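Local coordinates for metallophosphoesterase TT1561-like domain-containing protein (Aquifex aeolicus, PDB 2YVT), which is of unknown function but belongs to the calcineurin superfamily of metallophosphoesterases and so probably hydrolyses phosphate esters with the help of bound metal ions, at residues E46-E51 with D100-I105. Numbering follows the deposited sequence.
Sequences EALEKE and DAPLKI
Leu48 meets Ala101 and Pro102 through one methyl group. Its CD2 lies 3.9 Å from Ala101 O and 4.1 Å from Pro102 CD. The second of these is an apolar touch, and the side chains of Leu48 and Pro102 cross at about a right angle. With chi1 at -94°, off the staggered -60° position, Leu48 sets CD2 toward the Ala101-Pro102 peptide. Pro102 sits at the N-cap position, directly before helix 103-112, and the peptide bond before it is cis. Ala101 CB points toward segment 46-51 but stays 5.2 Å from Leu48 CD2. The close part is small, with 70 Å² buried in all. Asn45 ND2 gives a weak hydrogen bond to Ala101 O, the carbonyl that Leu48 CD2 touches.

Helix 46-57 follows strand 35-39, and helix 103-112 follows strand 91-95. Both strands belong to the mixed sheet that also holds strand 7-12, and the contact joins the regions beyond their C-terminal ends. In metallophosphoesterases of this superfamily, loops after such strands commonly carry the active-site residues. Asp100 OD1 accepts from Leu43 N, and OD2 from Ile42 N and Gly97 N. Helix 65-86 covers the same region, with Asn70 against Leu48 and Ile67 against Pro102.

All three touching residues are buried. The other side of helix 46-57 is loose: Glu46, Ala47 and Lys50 are exposed and their side chains do not reach segment 100-105. Glu51, partly exposed, turns instead to a salt bridge with Arg60.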
loop_
_atom_site.group_PDB
_atom_site.type_symbol
_atom_site.label_atom_id
_atom_site.label_comp_id
_atom_site.label_asym_id
_atom_site.label_seq_id
_atom_site.Cartn_x
_atom_site.Cartn_y
_atom_site.Cartn_z
ATOM N N GLU A 46 -13.940 8.822 -4.790
ATOM C CA GLU A 46 -15.089 8.664 -3.900
ATOM C C GLU A 46 -16.355 8.195 -4.613
ATOM O O GLU A 46 -17.115 7.390 -4.066
ATOM C CB GLU A 46 -15.360 9.981 -3.172
ATOM C CG GLU A 46 -14.259 10.379 -2.204
ATOM C CD GLU A 46 -14.573 11.657 -1.447
ATOM O OE1 GLU A 46 -15.741 11.832 -1.019
ATOM O OE2 GLU A 46 -13.646 12.487 -1.280
ATOM N N ALA A 47 -16.573 8.695 -5.827
ATOM C CA ALA A 47 -17.789 8.386 -6.569
ATOM C C ALA A 47 -17.894 6.897 -6.867
ATOM O O ALA A 47 -18.963 6.300 -6.728
ATOM C CB ALA A 47 -17.855 9.195 -7.846
ATOM N N LEU A 48 -16.781 6.283 -7.262
ATOM C CA LEU A 48 -16.827 4.856 -7.570
ATOM C C LEU A 48 -17.173 4.044 -6.329
ATOM O O LEU A 48 -17.991 3.124 -6.389
ATOM C CB LEU A 48 -15.504 4.371 -8.179
ATOM C CG LEU A 48 -15.420 4.351 -9.708
ATOM C CD1 LEU A 48 -15.534 5.757 -10.270
ATOM C CD2 LEU A 48 -14.115 3.702 -10.151
ATOM N N GLU A 49 -16.541 4.379 -5.204
ATOM C CA GLU A 49 -16.766 3.633 -3.978
ATOM C C GLU A 49 -18.210 3.779 -3.522
ATOM O O GLU A 49 -18.839 2.791 -3.148
ATOM C CB GLU A 49 -15.822 4.082 -2.868
ATOM C CG GLU A 49 -16.044 3.321 -1.583
ATOM C CD GLU A 49 -14.931 3.517 -0.587
ATOM O OE1 GLU A 49 -14.354 4.629 -0.521
ATOM O OE2 GLU A 49 -14.641 2.546 0.136
ATOM N N LYS A 50 -18.729 5.001 -3.576
ATOM C CA LYS A 50 -20.102 5.250 -3.145
ATOM C C LYS A 50 -21.108 4.492 -4.003
ATOM O O LYS A 50 -22.057 3.924 -3.469
ATOM C CB LYS A 50 -20.429 6.744 -3.150
ATOM C CG LYS A 50 -19.806 7.526 -2.000
ATOM C CD LYS A 50 -20.251 8.981 -2.035
ATOM C CE LYS A 50 -19.493 9.820 -1.018
ATOM N NZ LYS A 50 -19.971 9.583 0.372
ATOM N N GLU A 51 -20.891 4.457 -5.319
ATOM C CA GLU A 51 -21.813 3.719 -6.190
ATOM C C GLU A 51 -21.810 2.231 -5.855
ATOM O O GLU A 51 -22.866 1.604 -5.759
ATOM C CB GLU A 51 -21.523 3.952 -7.677
ATOM C CG GLU A 51 -22.226 2.956 -8.615
ATOM C CD GLU A 51 -23.756 2.950 -8.500
ATOM O OE1 GLU A 51 -24.358 3.968 -8.071
ATOM O OE2 GLU A 51 -24.358 1.911 -8.856
ATOM N N ASP A 100 -7.939 2.486 -5.419
ATOM C CA ASP A 100 -7.077 2.540 -6.593
ATOM C C ASP A 100 -7.573 1.543 -7.627
ATOM O O ASP A 100 -6.946 0.521 -7.921
ATOM C CB ASP A 100 -5.627 2.348 -6.167
ATOM C CG ASP A 100 -5.158 3.482 -5.281
ATOM O OD1 ASP A 100 -5.617 4.618 -5.522
ATOM O OD2 ASP A 100 -4.371 3.249 -4.339
ATOM N N ALA A 101 -8.744 1.883 -8.145
ATOM C CA ALA A 101 -9.543 1.016 -8.981
ATOM C C ALA A 101 -10.158 1.847 -10.110
ATOM O O ALA A 101 -10.313 3.059 -9.967
ATOM C CB ALA A 101 -10.645 0.385 -8.137
ATOM N N PRO A 102 -10.515 1.199 -11.235
ATOM C CA PRO A 102 -10.365 -0.229 -11.536
ATOM C C PRO A 102 -8.911 -0.707 -11.569
ATOM O O PRO A 102 -8.017 0.015 -12.041
ATOM C CB PRO A 102 -11.006 -0.365 -12.926
ATOM C CG PRO A 102 -11.936 0.824 -13.030
ATOM C CD PRO A 102 -11.196 1.919 -12.326
ATOM N N LEU A 103 -8.678 -1.922 -11.076
ATOM C CA LEU A 103 -7.330 -2.478 -11.102
ATOM C C LEU A 103 -6.728 -2.454 -12.505
ATOM O O LEU A 103 -5.550 -2.127 -12.667
ATOM C CB LEU A 103 -7.291 -3.897 -10.536
ATOM C CG LEU A 103 -5.904 -4.541 -10.447
ATOM C CD1 LEU A 103 -4.944 -3.735 -9.544
ATOM C CD2 LEU A 103 -6.037 -5.965 -9.947
ATOM N N LYS A 104 -7.533 -2.785 -13.511
ATOM C CA LYS A 104 -7.025 -2.822 -14.892
ATOM C C LYS A 104 -6.488 -1.457 -15.334
ATOM O O LYS A 104 -5.488 -1.382 -16.045
ATOM C CB LYS A 104 -8.087 -3.361 -15.861
ATOM C CG LYS A 104 -8.427 -4.854 -15.604
ATOM C CD LYS A 104 -9.378 -5.444 -16.645
ATOM C CE LYS A 104 -9.662 -6.927 -16.393
ATOM N NZ LYS A 104 -10.386 -7.208 -15.114
ATOM N N ILE A 105 -7.144 -0.381 -14.892
ATOM C CA ILE A 105 -6.704 0.978 -15.205
ATOM C C ILE A 105 -5.450 1.348 -14.395
ATOM O O ILE A 105 -4.509 1.953 -14.917
ATOM C CB ILE A 105 -7.852 1.993 -14.996
ATOM C CG1 ILE A 105 -8.945 1.712 -16.036
ATOM C CG2 ILE A 105 -7.339 3.440 -15.077
ATOM C CD1 ILE A 105 -10.166 2.606 -15.938
#